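Telethonin (Homo sapiens, PDB 1YA5) mediates the antiparallel assembly of titin molecules at the sarcomeric Z-disk, acting as a structural adaptor in muscle. Local coordinates at residues V59-Q62 with M68-M71; H41-D44 with E49-H52. The protein carries 4 engineered substitutions. All coordinates share one frame; numbering follows the deposited sequence.

Contact 1: V59-Q62 with M68-M71; sequences VLVQ and MMRM
Q62 and R70 form the hydrogen-bonded pair that joins V59-Q62 to M68-M71, two strand segments running antiparallel at 172° with their axes 4.6 Å apart at closest approach. Q62 N donates to R70 O at 2.6 Å, and R70 N returns a bond to Q62 O at 2.8 Å. The next pair, V61 with M71, is non-hydrogen-bonded, its CA atoms drawn in to 4.4 Å; here M71 CA lies 3.0 Å from L60 O, a CA-H...O contact.

Q62 and R70 project from the same face of the sheet and lie side by side. As cross-strand partners there, the two side chains point the same way, and their methylenes pack along each other, Q62 CG meeting R70 CB at 3.9 Å. The arginine then bends at chi2 and chi3, which brings one face of its guanidinium over the end of the glutamine; the amide and guanidinium planes are turned 69° apart. On the other face M69 bends at chi3 (112°), and its CE methyl reaches diagonally across to V61 CG1 at 3.6 Å.

L78 of strand 78-82 touches L60 and R70, while T29 of strand 19-33 pairs with V61 through the backbone. V59, V61, M69 and M71 are also packed against one chain of another protein, and L60 and Q62 against a second. The contact therefore combines a short backbone ladder with the side-by-side packing of a polar and a charged side chain on one face and a smaller apolar contact on the other, and its two faces are covered by two different chains of the titin-telethonin assembly.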
ATOM      1  N   VAL C  59       2.499   3.355   2.256  1.00 44.85           N
ATOM      2  CA  VAL C  59       2.560   2.218   1.371  1.00 46.52           C
ATOM      3  C   VAL C  59       1.521   1.144   1.630  1.00 47.63           C
ATOM      4  O   VAL C  59       1.115   0.890   2.766  1.00 44.82           O
ATOM      5  CB  VAL C  59       3.978   1.634   1.201  1.00 48.49           C
ATOM      6  CG1 VAL C  59       4.989   2.314   2.131  1.00 47.26           C
ATOM      7  CG2 VAL C  59       3.967   0.134   1.358  1.00 45.61           C
ATOM      8  N   LEU C  60       1.086   0.539   0.538  1.00 45.18           N
ATOM      9  CA  LEU C  60       0.001  -0.391   0.571  1.00 45.34           C
ATOM     10  C   LEU C  60       0.478  -1.727   0.096  1.00 45.80           C
ATOM     11  O   LEU C  60       1.050  -1.850  -0.996  1.00 51.72           O
ATOM     12  CB  LEU C  60      -1.122   0.103  -0.326  1.00 46.59           C
ATOM     13  CG  LEU C  60      -2.443  -0.657  -0.245  1.00 49.36           C
ATOM     14  CD1 LEU C  60      -3.521   0.366  -0.137  1.00 43.04           C
ATOM     15  CD2 LEU C  60      -2.659  -1.571  -1.477  1.00 49.45           C
ATOM     16  N   VAL C  61       0.266  -2.732   0.933  1.00 48.37           N
ATOM     17  CA  VAL C  61       0.471  -4.121   0.542  1.00 49.28           C
ATOM     18  C   VAL C  61      -0.832  -4.848   0.785  1.00 49.49           C
ATOM     19  O   VAL C  61      -1.371  -4.807   1.901  1.00 47.82           O
ATOM     20  CB  VAL C  61       1.596  -4.826   1.336  1.00 48.77           C
ATOM     21  CG1 VAL C  61       1.841  -6.257   0.781  1.00 43.50           C
ATOM     22  CG2 VAL C  61       2.877  -3.996   1.313  1.00 46.41           C
ATOM     23  N   GLN C  62      -1.327  -5.479  -0.280  1.00 48.69           N
ATOM     24  CA  GLN C  62      -2.517  -6.317  -0.260  1.00 47.14           C
ATOM     25  C   GLN C  62      -2.226  -7.721  -0.834  1.00 48.74           C
ATOM     26  O   GLN C  62      -1.553  -7.860  -1.846  1.00 47.49           O
ATOM     27  CB  GLN C  62      -3.589  -5.644  -1.096  1.00 49.66           C
ATOM     28  CG  GLN C  62      -4.638  -6.562  -1.607  1.00 51.83           C
ATOM     29  CD  GLN C  62      -5.929  -5.851  -1.827  1.00 50.91           C
ATOM     30  OE1 GLN C  62      -6.772  -5.772  -0.921  1.00 52.11           O
ATOM     31  NE2 GLN C  62      -6.112  -5.315  -3.044  1.00 56.75           N
ATOM     32  N   MET C  68      -2.781 -13.485  -5.709  1.00 49.97           N
ATOM     33  CA  MET C  68      -2.620 -12.211  -6.356  1.00 43.98           C
ATOM     34  C   MET C  68      -2.196 -11.196  -5.294  1.00 51.65           C
ATOM     35  O   MET C  68      -2.884 -11.012  -4.259  1.00 47.68           O
ATOM     36  CB  MET C  68      -3.949 -11.800  -6.938  1.00 45.34           C
ATOM     37  CG  MET C  68      -3.870 -11.468  -8.407  1.00 56.97           C
ATOM     38  SD  MET C  68      -5.320 -12.049  -9.304  1.00 48.56           S
ATOM     39  CE  MET C  68      -5.197 -13.770  -8.995  1.00 45.79           C
ATOM     40  N   MET C  69      -1.057 -10.551  -5.525  1.00 48.14           N
ATOM     41  CA  MET C  69      -0.655  -9.460  -4.670  1.00 42.68           C
ATOM     42  C   MET C  69      -0.853  -8.119  -5.348  1.00 48.04           C
ATOM     43  O   MET C  69      -0.855  -7.985  -6.593  1.00 44.08           O
ATOM     44  CB  MET C  69       0.789  -9.611  -4.229  1.00 46.07           C
ATOM     45  CG  MET C  69       0.922 -10.389  -2.976  1.00 45.30           C
ATOM     46  SD  MET C  69       2.578 -10.414  -2.363  1.00 48.77           S
ATOM     47  CE  MET C  69       2.319  -9.439  -0.865  1.00 41.57           C
ATOM     48  N   ARG C  70      -0.998  -7.120  -4.502  1.00 43.92           N
ATOM     49  CA  ARG C  70      -1.261  -5.781  -4.951  1.00 47.33           C
ATOM     50  C   ARG C  70      -0.497  -4.885  -3.988  1.00 42.75           C
ATOM     51  O   ARG C  70      -0.568  -5.068  -2.762  1.00 50.44           O
ATOM     52  CB  ARG C  70      -2.758  -5.548  -4.896  1.00 46.34           C
ATOM     53  CG  ARG C  70      -3.211  -4.265  -5.443  1.00 53.40           C
ATOM     54  CD  ARG C  70      -3.797  -4.442  -6.830  1.00 56.96           C
ATOM     55  NE  ARG C  70      -5.077  -5.134  -6.797  1.00 52.69           N
ATOM     56  CZ  ARG C  70      -6.255  -4.531  -6.831  1.00 57.77           C
ATOM     57  NH1 ARG C  70      -6.332  -3.198  -6.895  1.00 56.44           N
ATOM     58  NH2 ARG C  70      -7.363  -5.269  -6.799  1.00 50.01           N
ATOM     59  N   MET C  71       0.293  -3.972  -4.536  1.00 43.83           N
ATOM     60  CA  MET C  71       1.060  -3.023  -3.718  1.00 44.73           C
ATOM     61  C   MET C  71       1.423  -1.745  -4.446  1.00 50.01           C
ATOM     62  O   MET C  71       1.395  -1.660  -5.697  1.00 49.45           O
ATOM     63  CB  MET C  71       2.324  -3.658  -3.156  1.00 45.90           C
ATOM     64  CG  MET C  71       3.385  -3.962  -4.171  1.00 44.82           C
ATOM     65  SD  MET C  71       4.574  -5.221  -3.685  1.00 46.19           S
ATOM     66  CE  MET C  71       3.548  -6.690  -3.452  1.00 38.82           C
TER

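Contact 2: H41-D44 with E49-H52; sequences HEED and ETYH
H41 and H52 meet at one end of this hairpin ladder, where the CD2 edge of the H52 ring meets H41 CB, 3.8 Å away. Their torsions differ: CG of H41 sits between the backbone N and the carbonyl carbon (chi1 59°), which carries its ring away from the partner strand, whereas H52 has CG anti to the backbone N (chi1 178°) and extends toward it.

At the other end D44 and E49 touch through their CB atoms at 4.2 Å. Their carboxylates lie near each other, D44 OD2 and E49 OE2 being 4.6 Å apart, and R47 in the turn probably eases this like-charge proximity: it forms a salt bridge with E49 OE1, and its backbone N bonds to D44 OD1. E42 and Y51 share the face of D44 and E49, but their polar ends turn to other proteins' chains, E42 OE1 making a salt bridge to a basic side chain.

Four backbone bonds hold the strands, from D44 N to E49 O at 2.7 Å up to E42 N to Y51 O at 3.1 Å. The arrangement is a regular antiparallel beta hairpin whose two edges each continue into a strand of another protein's chain, an intermolecular sheet formed by beta augmentation.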
ATOM      1  N   HIS C  41      17.001  18.133  -1.255  1.00 48.75           N
ATOM      2  CA  HIS C  41      17.575  19.436  -0.973  1.00 48.28           C
ATOM      3  C   HIS C  41      18.465  19.862  -2.096  1.00 43.89           C
ATOM      4  O   HIS C  41      19.150  19.043  -2.681  1.00 46.04           O
ATOM      5  CB  HIS C  41      18.290  19.503   0.384  1.00 44.82           C
ATOM      6  CG  HIS C  41      19.413  18.535   0.531  1.00 51.70           C
ATOM      7  ND1 HIS C  41      19.542  17.712   1.629  1.00 59.63           N
ATOM      8  CD2 HIS C  41      20.471  18.262  -0.270  1.00 58.71           C
ATOM      9  CE1 HIS C  41      20.629  16.968   1.496  1.00 59.03           C
ATOM     10  NE2 HIS C  41      21.213  17.283   0.353  1.00 55.70           N
ATOM     11  N   GLU C  42      18.414  21.155  -2.396  1.00 42.97           N
ATOM     12  CA  GLU C  42      19.094  21.752  -3.524  1.00 44.06           C
ATOM     13  C   GLU C  42      19.834  22.980  -3.009  1.00 42.39           C
ATOM     14  O   GLU C  42      19.209  23.832  -2.402  1.00 46.18           O
ATOM     15  CB  GLU C  42      18.053  22.196  -4.563  1.00 42.73           C
ATOM     16  CG  GLU C  42      16.988  21.158  -4.895  1.00 40.38           C
ATOM     17  CD  GLU C  42      16.284  21.448  -6.220  1.00 50.09           C
ATOM     18  OE1 GLU C  42      16.342  22.595  -6.694  1.00 55.22           O
ATOM     19  OE2 GLU C  42      15.662  20.539  -6.803  1.00 51.63           O
ATOM     20  N   GLU C  43      21.147  23.071  -3.233  1.00 41.34           N
ATOM     21  CA  GLU C  43      21.905  24.293  -2.930  1.00 42.90           C
ATOM     22  C   GLU C  43      22.372  25.044  -4.178  1.00 45.55           C
ATOM     23  O   GLU C  43      23.185  24.540  -4.942  1.00 46.98           O
ATOM     24  CB  GLU C  43      23.125  23.985  -2.066  1.00 43.71           C
ATOM     25  CG  GLU C  43      22.783  23.433  -0.705  1.00 49.98           C
ATOM     26  CD  GLU C  43      22.092  22.097  -0.825  1.00 60.80           C
ATOM     27  OE1 GLU C  43      22.643  21.262  -1.588  1.00 57.69           O
ATOM     28  OE2 GLU C  43      21.008  21.893  -0.191  1.00 56.37           O
ATOM     29  N   ASP C  44      21.866  26.257  -4.370  1.00 45.83           N
ATOM     30  CA  ASP C  44      22.330  27.136  -5.434  1.00 44.34           C
ATOM     31  C   ASP C  44      23.401  28.069  -4.897  1.00 46.55           C
ATOM     32  O   ASP C  44      23.081  29.127  -4.364  1.00 47.52           O
ATOM     33  CB  ASP C  44      21.170  27.980  -5.932  1.00 44.54           C
ATOM     34  CG  ASP C  44      21.414  28.544  -7.301  1.00 46.50           C
ATOM     35  OD1 ASP C  44      22.488  29.140  -7.532  1.00 44.23           O
ATOM     36  OD2 ASP C  44      20.534  28.388  -8.167  1.00 49.91           O
ATOM     37  N   GLU C  49      20.782  30.394  -2.701  1.00 51.15           N
ATOM     38  CA  GLU C  49      19.443  29.916  -2.410  1.00 46.39           C
ATOM     39  C   GLU C  49      19.468  28.422  -2.084  1.00 47.50           C
ATOM     40  O   GLU C  49      20.133  27.635  -2.764  1.00 45.78           O
ATOM     41  CB  GLU C  49      18.527  30.218  -3.583  1.00 41.36           C
ATOM     42  CG  GLU C  49      18.398  31.695  -3.902  1.00 41.70           C
ATOM     43  CD  GLU C  49      17.834  31.941  -5.292  1.00 46.45           C
ATOM     44  OE1 GLU C  49      17.765  33.114  -5.724  1.00 49.14           O
ATOM     45  OE2 GLU C  49      17.449  30.960  -5.955  1.00 46.61           O
ATOM     46  N   THR C  50      18.776  28.036  -1.015  1.00 44.55           N
ATOM     47  CA  THR C  50      18.699  26.636  -0.647  1.00 39.47           C
ATOM     48  C   THR C  50      17.240  26.267  -0.531  1.00 43.55           C
ATOM     49  O   THR C  50      16.411  27.095  -0.172  1.00 42.22           O
ATOM     50  CB  THR C  50      19.354  26.400   0.680  1.00 38.49           C
ATOM     51  OG1 THR C  50      18.564  27.018   1.690  1.00 42.21           O
ATOM     52  CG2 THR C  50      20.700  27.059   0.715  1.00 37.95           C
ATOM     53  N   TYR C  51      16.928  25.026  -0.863  1.00 45.54           N
ATOM     54  CA  TYR C  51      15.581  24.518  -0.712  1.00 47.32           C
ATOM     55  C   TYR C  51      15.624  23.159  -0.054  1.00 44.44           C
ATOM     56  O   TYR C  51      16.510  22.369  -0.336  1.00 49.93           O
ATOM     57  CB  TYR C  51      14.910  24.381  -2.079  1.00 42.06           C
ATOM     58  CG  TYR C  51      13.491  23.919  -1.974  1.00 44.12           C
ATOM     59  CD1 TYR C  51      12.597  24.547  -1.111  1.00 38.65           C
ATOM     60  CD2 TYR C  51      13.041  22.828  -2.714  1.00 45.58           C
ATOM     61  CE1 TYR C  51      11.271  24.109  -1.021  1.00 47.81           C
ATOM     62  CE2 TYR C  51      11.715  22.379  -2.632  1.00 44.71           C
ATOM     63  CZ  TYR C  51      10.832  23.017  -1.783  1.00 47.33           C
ATOM     64  OH  TYR C  51       9.514  22.574  -1.699  1.00 42.86           O
ATOM     65  N   HIS C  52      14.671  22.879   0.820  1.00 47.96           N
ATOM     66  CA  HIS C  52      14.548  21.540   1.368  1.00 46.27           C
ATOM     67  C   HIS C  52      13.099  21.074   1.496  1.00 42.87           C
ATOM     68  O   HIS C  52      12.228  21.833   1.890  1.00 41.67           O
ATOM     69  CB  HIS C  52      15.245  21.406   2.731  1.00 43.70           C
ATOM     70  CG  HIS C  52      15.089  20.036   3.319  1.00 56.03           C
ATOM     71  ND1 HIS C  52      14.017  19.683   4.118  1.00 56.58           N
ATOM     72  CD2 HIS C  52      15.808  18.901   3.134  1.00 55.31           C
ATOM     73  CE1 HIS C  52      14.111  18.402   4.437  1.00 55.17           C
ATOM     74  NE2 HIS C  52      15.189  17.905   3.853  1.00 56.15           N
TER

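How the contacts relate
From the N terminus, the chain first runs through strands 4-14 and 19-33, then enters strand 39-44, and contact 2 closes the short turn between 44 and 49. Strand 49-62 follows and belongs to both contacts: its beginning pairs with 41-44, its end with 68-71. Contact 1 closes the loop from 62 to 68 only after contact 2 is complete, so the two hairpins stand in series, neither enclosing nor crossing the other. Their centres lie about 35 Å apart and their nearest atoms about 19 Å. Contact 2 builds the outlying hairpin, whereas contact 1 lies near the centre of the chain and links strand 49-62, neighbour of 19-33, to the C-terminal strands 68-73 and 78-82.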